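Local structure of transcription factor tau 138 kDa subunit (Saccharomyces cerevisiae, 5AIM) at residues Q13-I18 / R55-L60; L19-T24 / E37-Y42. The protein is the TFIIIC subunit, here its central extended winged-helix domain, that belongs to the boxB-binding part of the complex and serves tRNA gene activation. All coordinates share one frame; numbering follows the deposited sequence.

Contact 1: residues Q13-I18 / R55-L60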
ATOM      1  N   GLN A  13      11.895  -6.674   1.223  1.00 18.72           N
ATOM      2  CA  GLN A  13      11.960  -5.686   2.301  1.00 19.75           C
ATOM      3  C   GLN A  13      10.873  -4.613   2.135  1.00 21.10           C
ATOM      4  O   GLN A  13      10.161  -4.245   3.099  1.00 19.62           O
ATOM      5  CB  GLN A  13      13.351  -5.043   2.343  1.00 21.39           C
ATOM      6  CG  GLN A  13      13.550  -4.082   3.512  1.00 28.86           C
ATOM      7  CD  GLN A  13      14.882  -3.359   3.458  1.00 44.99           C
ATOM      8  OE1 GLN A  13      15.526  -3.296   2.412  1.00 38.56           O
ATOM      9  NE2 GLN A  13      15.300  -2.806   4.592  1.00 52.06           N
ATOM     10  N   ARG A  14      10.740  -4.110   0.911  1.00 18.23           N
ATOM     11  CA  ARG A  14       9.702  -3.113   0.642  1.00 18.46           C
ATOM     12  C   ARG A  14       8.286  -3.665   0.863  1.00 16.92           C
ATOM     13  O   ARG A  14       7.415  -2.971   1.419  1.00 18.98           O
ATOM     14  CB  ARG A  14       9.854  -2.520  -0.764  1.00 21.15           C
ATOM     15  CG  ARG A  14      11.098  -1.656  -0.906  1.00 23.78           C
ATOM     16  CD  ARG A  14      11.178  -0.961  -2.253  1.00 24.28           C
ATOM     17  NE  ARG A  14      11.211  -1.901  -3.375  1.00 26.43           N
ATOM     18  CZ  ARG A  14      12.304  -2.299  -4.018  1.00 29.29           C
ATOM     19  NH1 ARG A  14      13.512  -1.870  -3.665  1.00 30.30           N
ATOM     20  NH2 ARG A  14      12.182  -3.152  -5.030  1.00 26.21           N
ATOM     21  N   GLN A  15       8.044  -4.905   0.442  1.00 17.62           N
ATOM     22  CA  GLN A  15       6.763  -5.546   0.754  1.00 16.82           C
ATOM     23  C   GLN A  15       6.498  -5.678   2.268  1.00 18.64           C
ATOM     24  O   GLN A  15       5.378  -5.413   2.747  1.00 19.67           O
ATOM     25  CB  GLN A  15       6.653  -6.901   0.043  1.00 16.76           C
ATOM     26  CG  GLN A  15       6.593  -6.787  -1.475  1.00 17.15           C
ATOM     27  CD  GLN A  15       6.426  -8.122  -2.135  1.00 17.48           C
ATOM     28  OE1 GLN A  15       5.420  -8.792  -1.942  1.00 19.15           O
ATOM     29  NE2 GLN A  15       7.415  -8.524  -2.928  1.00 20.00           N
ATOM     30  N   ARG A  16       7.512  -6.077   3.033  1.00 17.37           N
ATOM     31  CA  ARG A  16       7.344  -6.110   4.486  1.00 17.60           C
ATOM     32  C   ARG A  16       6.985  -4.733   5.035  1.00 19.31           C
ATOM     33  O   ARG A  16       6.137  -4.615   5.948  1.00 20.02           O
ATOM     34  CB  ARG A  16       8.603  -6.634   5.182  1.00 18.69           C
ATOM     35  CG  ARG A  16       8.878  -8.119   4.964  1.00 18.81           C
ATOM     36  CD  ARG A  16       9.903  -8.646   5.973  1.00 23.32           C
ATOM     37  NE  ARG A  16      11.131  -7.849   6.005  1.00 24.16           N
ATOM     38  CZ  ARG A  16      12.166  -7.996   5.181  1.00 25.76           C
ATOM     39  NH1 ARG A  16      12.158  -8.917   4.222  1.00 23.46           N
ATOM     40  NH2 ARG A  16      13.221  -7.202   5.315  1.00 27.45           N
ATOM     41  N   ALA A  17       7.656  -3.702   4.516  1.00 17.64           N
ATOM     42  CA  ALA A  17       7.368  -2.327   4.951  1.00 17.36           C
ATOM     43  C   ALA A  17       5.929  -1.923   4.630  1.00 18.11           C
ATOM     44  O   ALA A  17       5.218  -1.365   5.476  1.00 18.77           O
ATOM     45  CB  ALA A  17       8.336  -1.351   4.312  1.00 19.72           C
ATOM     46  N   ILE A  18       5.501  -2.182   3.401  1.00 17.38           N
ATOM     47  CA  ILE A  18       4.126  -1.875   3.004  1.00 16.78           C
ATOM     48  C   ILE A  18       3.141  -2.566   3.944  1.00 18.15           C
ATOM     49  O   ILE A  18       2.177  -1.951   4.425  1.00 18.54           O
ATOM     50  CB  ILE A  18       3.878  -2.317   1.550  1.00 17.05           C
ATOM     51  CG1 ILE A  18       4.665  -1.419   0.598  1.00 17.97           C
ATOM     52  CG2 ILE A  18       2.403  -2.260   1.188  1.00 18.05           C
ATOM     53  CD1 ILE A  18       4.870  -2.020  -0.780  1.00 20.21           C
ATOM     54  N   ARG A  55       5.624   1.383  -5.776  1.00 28.09           N
ATOM     55  CA  ARG A  55       4.389   1.034  -6.468  1.00 28.24           C
ATOM     56  C   ARG A  55       4.479  -0.374  -7.061  1.00 27.54           C
ATOM     57  O   ARG A  55       3.523  -1.152  -6.975  1.00 26.21           O
ATOM     58  CB  ARG A  55       4.057   2.054  -7.563  1.00 32.09           C
ATOM     59  CG  ARG A  55       2.864   1.663  -8.441  1.00 33.11           C
ATOM     60  CD  ARG A  55       1.591   1.412  -7.627  1.00 41.29           C
ATOM     61  NE  ARG A  55       0.564   0.707  -8.396  1.00 54.55           N
ATOM     62  CZ  ARG A  55      -0.498   1.275  -8.961  1.00 68.85           C
ATOM     63  NH1 ARG A  55      -0.713   2.581  -8.862  1.00 61.16           N
ATOM     64  NH2 ARG A  55      -1.360   0.523  -9.633  1.00 64.06           N
ATOM     65  N   GLY A  56       5.620  -0.699  -7.664  1.00 28.99           N
ATOM     66  CA  GLY A  56       5.827  -2.056  -8.160  1.00 28.69           C
ATOM     67  C   GLY A  56       5.530  -3.144  -7.130  1.00 25.29           C
ATOM     68  O   GLY A  56       4.878  -4.171  -7.420  1.00 25.40           O
ATOM     69  N   ASP A  57       6.005  -2.921  -5.912  1.00 23.38           N
ATOM     70  CA  ASP A  57       5.821  -3.899  -4.850  1.00 21.29           C
ATOM     71  C   ASP A  57       4.398  -3.890  -4.294  1.00 20.49           C
ATOM     72  O   ASP A  57       3.846  -4.956  -3.954  1.00 23.83           O
ATOM     73  CB  ASP A  57       6.878  -3.700  -3.772  1.00 22.09           C
ATOM     74  CG  ASP A  57       8.237  -4.200  -4.223  1.00 23.70           C
ATOM     75  OD1 ASP A  57       8.287  -5.316  -4.790  1.00 24.97           O
ATOM     76  OD2 ASP A  57       9.246  -3.482  -4.064  1.00 27.78           O
ATOM     77  N   VAL A  58       3.775  -2.710  -4.250  1.00 21.60           N
ATOM     78  CA  VAL A  58       2.340  -2.678  -3.988  1.00 22.56           C
ATOM     79  C   VAL A  58       1.603  -3.573  -5.000  1.00 26.89           C
ATOM     80  O   VAL A  58       0.742  -4.390  -4.631  1.00 24.38           O
ATOM     81  CB  VAL A  58       1.784  -1.250  -4.051  1.00 21.67           C
ATOM     82  CG1 VAL A  58       0.249  -1.259  -4.027  1.00 25.61           C
ATOM     83  CG2 VAL A  58       2.334  -0.435  -2.895  1.00 22.62           C
ATOM     84  N   ASP A  59       1.956  -3.433  -6.277  1.00 23.25           N
ATOM     85  CA  ASP A  59       1.307  -4.223  -7.321  1.00 26.88           C
ATOM     86  C   ASP A  59       1.544  -5.721  -7.109  1.00 26.06           C
ATOM     87  O   ASP A  59       0.608  -6.538  -7.224  1.00 26.66           O
ATOM     88  CB  ASP A  59       1.803  -3.811  -8.708  1.00 28.60           C
ATOM     89  CG  ASP A  59       1.259  -2.469  -9.151  1.00 50.11           C
ATOM     90  OD1 ASP A  59       0.282  -1.985  -8.542  1.00 53.45           O
ATOM     91  OD2 ASP A  59       1.807  -1.900 -10.120  1.00 41.19           O
ATOM     92  N   LEU A  60       2.791  -6.089  -6.805  1.00 26.16           N
ATOM     93  CA  LEU A  60       3.066  -7.491  -6.495  1.00 26.48           C
ATOM     94  C   LEU A  60       2.171  -7.985  -5.365  1.00 23.04           C
ATOM     95  O   LEU A  60       1.629  -9.093  -5.425  1.00 28.91           O
ATOM     96  CB  LEU A  60       4.530  -7.715  -6.128  1.00 24.40           C
ATOM     97  CG  LEU A  60       5.557  -7.584  -7.246  1.00 26.60           C
ATOM     98  CD1 LEU A  60       6.937  -7.923  -6.712  1.00 26.95           C
ATOM     99  CD2 LEU A  60       5.205  -8.473  -8.420  1.00 28.97           C
TER

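Contact 2: residues L19-T24 / E37-Y42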
ATOM      1  N   LEU A  19       3.382  -3.841   4.215  1.00 18.08           N
ATOM      2  CA  LEU A  19       2.508  -4.578   5.121  1.00 15.64           C
ATOM      3  C   LEU A  19       2.464  -3.986   6.543  1.00 18.76           C
ATOM      4  O   LEU A  19       1.373  -3.801   7.134  1.00 19.80           O
ATOM      5  CB  LEU A  19       2.951  -6.039   5.167  1.00 20.75           C
ATOM      6  CG  LEU A  19       1.994  -7.028   5.816  1.00 21.43           C
ATOM      7  CD1 LEU A  19       0.707  -7.127   5.026  1.00 23.85           C
ATOM      8  CD2 LEU A  19       2.651  -8.389   5.904  1.00 23.51           C
ATOM      9  N   LYS A  20       3.640  -3.704   7.105  1.00 17.86           N
ATOM     10  CA  LYS A  20       3.695  -3.125   8.455  1.00 19.01           C
ATOM     11  C   LYS A  20       3.009  -1.753   8.527  1.00 17.97           C
ATOM     12  O   LYS A  20       2.266  -1.452   9.478  1.00 19.09           O
ATOM     13  CB  LYS A  20       5.145  -3.030   8.954  1.00 20.83           C
ATOM     14  CG  LYS A  20       5.330  -2.319  10.298  1.00 24.48           C
ATOM     15  CD  LYS A  20       4.574  -2.986  11.436  1.00 46.03           C
ATOM     16  CE  LYS A  20       5.312  -4.199  11.966  1.00 44.78           C
ATOM     17  NZ  LYS A  20       4.481  -4.931  12.961  1.00 77.07           N
ATOM     18  N   VAL A  21       3.259  -0.924   7.519  1.00 18.01           N
ATOM     19  CA  VAL A  21       2.625   0.388   7.460  1.00 17.41           C
ATOM     20  C   VAL A  21       1.111   0.238   7.343  1.00 17.91           C
ATOM     21  O   VAL A  21       0.367   0.927   8.043  1.00 18.02           O
ATOM     22  CB  VAL A  21       3.198   1.231   6.309  1.00 18.50           C
ATOM     23  CG1 VAL A  21       2.365   2.470   6.059  1.00 20.48           C
ATOM     24  CG2 VAL A  21       4.635   1.607   6.617  1.00 20.34           C
ATOM     25  N   MET A  22       0.659  -0.671   6.483  1.00 17.32           N
ATOM     26  CA  MET A  22      -0.777  -0.885   6.356  1.00 17.68           C
ATOM     27  C   MET A  22      -1.398  -1.306   7.678  1.00 18.12           C
ATOM     28  O   MET A  22      -2.466  -0.797   8.044  1.00 19.13           O
ATOM     29  CB  MET A  22      -1.088  -1.904   5.261  1.00 17.51           C
ATOM     30  CG  MET A  22      -0.930  -1.336   3.856  1.00 21.60           C
ATOM     31  SD  MET A  22      -2.118  -0.030   3.461  1.00 19.93           S
ATOM     32  CE  MET A  22      -3.653  -0.961   3.446  1.00 21.24           C
ATOM     33  N   ASN A  23      -0.749  -2.205   8.415  1.00 19.79           N
ATOM     34  CA  ASN A  23      -1.271  -2.517   9.746  1.00 20.67           C
ATOM     35  C   ASN A  23      -1.282  -1.302  10.668  1.00 21.60           C
ATOM     36  O   ASN A  23      -2.260  -1.053  11.384  1.00 22.73           O
ATOM     37  CB  ASN A  23      -0.485  -3.644  10.403  1.00 23.70           C
ATOM     38  CG  ASN A  23      -1.019  -5.002  10.030  1.00 32.82           C
ATOM     39  OD1 ASN A  23      -1.907  -5.539  10.692  1.00 53.48           O
ATOM     40  ND2 ASN A  23      -0.505  -5.554   8.947  1.00 27.32           N
ATOM     41  N   THR A  24      -0.190  -0.549  10.651  1.00 19.62           N
ATOM     42  CA  THR A  24      -0.058   0.612  11.531  1.00 22.45           C
ATOM     43  C   THR A  24      -1.139   1.676  11.295  1.00 20.04           C
ATOM     44  O   THR A  24      -1.704   2.210  12.250  1.00 21.38           O
ATOM     45  CB  THR A  24       1.345   1.237  11.400  1.00 21.21           C
ATOM     46  OG1 THR A  24       2.327   0.254  11.754  1.00 21.74           O
ATOM     47  CG2 THR A  24       1.508   2.430  12.320  1.00 23.65           C
ATOM     48  N   GLU A  37       4.759   8.305   1.330  0.54 20.36           N
ATOM     49  CA  GLU A  37       5.582   9.023   2.291  0.54 21.14           C
ATOM     50  C   GLU A  37       5.661   8.234   3.595  0.54 20.48           C
ATOM     51  O   GLU A  37       6.735   8.129   4.201  0.54 16.52           O
ATOM     52  CB  GLU A  37       5.024  10.425   2.548  0.54 20.95           C
ATOM     53  CG  GLU A  37       5.945  11.312   3.373  0.54 67.57           C
ATOM     54  CD  GLU A  37       7.272  11.577   2.685  0.54 36.88           C
ATOM     55  OE1 GLU A  37       7.280  11.747   1.447  0.54 44.22           O
ATOM     56  OE2 GLU A  37       8.309  11.605   3.381  0.54 37.85           O
ATOM     57  N   SER A  38       4.532   7.690   4.041  1.00 17.72           N
ATOM     58  CA  SER A  38       4.547   6.827   5.229  1.00 17.15           C
ATOM     59  C   SER A  38       5.477   5.618   5.053  1.00 16.90           C
ATOM     60  O   SER A  38       6.263   5.297   5.968  1.00 18.16           O
ATOM     61  CB  SER A  38       3.152   6.341   5.618  1.00 18.89           C
ATOM     62  OG  SER A  38       2.347   7.405   6.096  1.00 20.12           O
ATOM     63  N   VAL A  39       5.401   4.940   3.911  1.00 17.26           N
ATOM     64  CA  VAL A  39       6.322   3.821   3.671  1.00 18.11           C
ATOM     65  C   VAL A  39       7.780   4.289   3.697  1.00 19.14           C
ATOM     66  O   VAL A  39       8.643   3.642   4.310  1.00 19.56           O
ATOM     67  CB  VAL A  39       6.017   3.081   2.352  1.00 18.66           C
ATOM     68  CG1 VAL A  39       7.066   1.995   2.071  1.00 20.13           C
ATOM     69  CG2 VAL A  39       4.632   2.466   2.411  1.00 19.40           C
ATOM     70  N   SER A  40       8.063   5.416   3.049  1.00 18.59           N
ATOM     71  CA  SER A  40       9.426   5.947   3.038  0.50 21.62           C
ATOM     72  C   SER A  40       9.916   6.250   4.451  1.00 22.36           C
ATOM     73  O   SER A  40      11.037   5.875   4.822  1.00 24.66           O
ATOM     74  CB  SER A  40       9.511   7.204   2.170  0.50 24.99           C
ATOM     75  OG  SER A  40       9.355   6.884   0.800  0.50 33.83           O
ATOM     76  N   LYS A  41       9.091   6.916   5.253  0.59 21.81           N
ATOM     77  CA  LYS A  41       9.481   7.250   6.620  0.59 21.60           C
ATOM     78  C   LYS A  41       9.667   6.005   7.485  0.59 18.76           C
ATOM     79  O   LYS A  41      10.604   5.938   8.279  0.59 25.63           O
ATOM     80  CB  LYS A  41       8.466   8.206   7.253  0.59 21.59           C
ATOM     81  CG  LYS A  41       8.569   9.630   6.722  0.59 23.24           C
ATOM     82  CD  LYS A  41       7.243  10.344   6.821  0.59 45.52           C
ATOM     83  CE  LYS A  41       7.362  11.834   6.544  0.59 54.99           C
ATOM     84  NZ  LYS A  41       6.081  12.543   6.831  0.59 34.90           N
ATOM     85  N   TYR A  42       8.794   5.016   7.329  1.00 20.29           N
ATOM     86  CA  TYR A  42       8.969   3.749   8.044  1.00 20.48           C
ATOM     87  C   TYR A  42      10.337   3.104   7.749  1.00 20.55           C
ATOM     88  O   TYR A  42      11.003   2.592   8.653  1.00 24.21           O
ATOM     89  CB  TYR A  42       7.845   2.763   7.706  1.00 20.16           C
ATOM     90  CG  TYR A  42       8.129   1.396   8.271  1.00 20.39           C
ATOM     91  CD1 TYR A  42       7.852   1.094   9.595  1.00 23.64           C
ATOM     92  CD2 TYR A  42       8.717   0.419   7.488  1.00 21.31           C
ATOM     93  CE1 TYR A  42       8.148  -0.155  10.122  1.00 25.57           C
ATOM     94  CE2 TYR A  42       9.010  -0.826   7.996  1.00 22.57           C
ATOM     95  CZ  TYR A  42       8.725  -1.113   9.311  1.00 25.76           C
ATOM     96  OH  TYR A  42       9.019  -2.359   9.812  1.00 32.91           O
TER

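Contact 1: residues Q13-I18 / R55-L60
In the three-helix part of this extended winged-helix domain, helix 5-24 packs against helix 52-63, and the crossing is made by R14, Q15 and I18 on one side and D57, V58 and L60 on the other. The short helical segments run at 75° to each other, their axes 9.3 Å apart at the closest. D57 projects toward the first helix and is met by three of its side chains. Its OD2 accepts a hydrogen bond from R14 NE at 2.6 Å, within a salt bridge; the N-H points fairly straight at the oxygen (156°), which receives it nearly along the C-O axis. R14 NH2 adds a weak bond to the same OD2 at 3.1 Å. A bend at chi3 (-60°) places NE beside D57 OD2; the edge of the guanidinium, not its face, meets the oxygen, and the two planes are nearly coplanar. Q15 lies across the aspartate: its CG is 3.9 Å from D57 CB, while its NE2 also touches L60 CD1, the two side chains crossing at about a right angle, at the more exposed margin. The other oxygen, D57 OD1, is hydrogen-bonded by S11 OG, one turn before Q15. Deeper in, I18 CD1 reaches V58 CG2 at 3.7 Å and also touches D57 CB, and M61 and L67 add to the apolar surroundings of I18. Charged and apolar contacts thus share one small interface: D57 is buried, yet each carboxylate oxygen has a polar partner, and the neighbouring guanidinium would be expected to favour its ionised form.

Contact 2: residues L19-T24 / E37-Y42
V21 sends its CG2 methyl against the base of Y42, 3.6 Å from Y42 CB and 3.9 Å from Y42 CG, the two side chains passing one another antiparallel. Its two methyls divide the opposing helix between them. CG1, anti to the backbone N (chi1 168°), meets S38 CB at 4.0 Å, whereas CG2 serves both Y42 and V39, whose own CG2 lies 4.3 Å from it. V21 and V39 are also where the two backbones come nearest, and both are buried. Farther out, the tyrosine ring extends to K20. Here the aliphatic part of the lysine does the touching: CG is 3.6 Å from Y42 CE1 and similarly close to the hydroxyl end, the two side chains crossing at about a right angle. The lysine chain then bends at chi2 and chi3, which carries the amino group off from helix 33-43. S38 OG bonds to the carbonyl of Q34 and T24 OG1 to that of K20, each within its own helix. The contact is therefore apolar packing, with a buried valine pair flanked by a more exposed lysine-tyrosine overlap. It joins the C-terminal end of helix 5-24 to helix 33-43 at 114° between the segment directions; F35 of the latter also packs on V21, and strand 28-30 lies in the chain between the two helices.

Contacts 1 and 2 occupy successive stretches of one helix, 5-24, which packs on helix 52-63 through residues 13-18 and on helix 33-43 through residues 19-24. Their centres are about 10 Å apart, and they touch: A17 CB lies 3.7 Å from Y42 CD2, and I18 also packs on V39. In sequence the two segments of contact 2 fall between those of contact 1, and helix 33-43 comes directly before helix 52-63. Together they exemplify how a winged-helix fold assembles three helices, the first serving both partners, while strands 28-30, 68-71 and 78-81 form the antiparallel sheet of the same domain of this TFIIIC subunit.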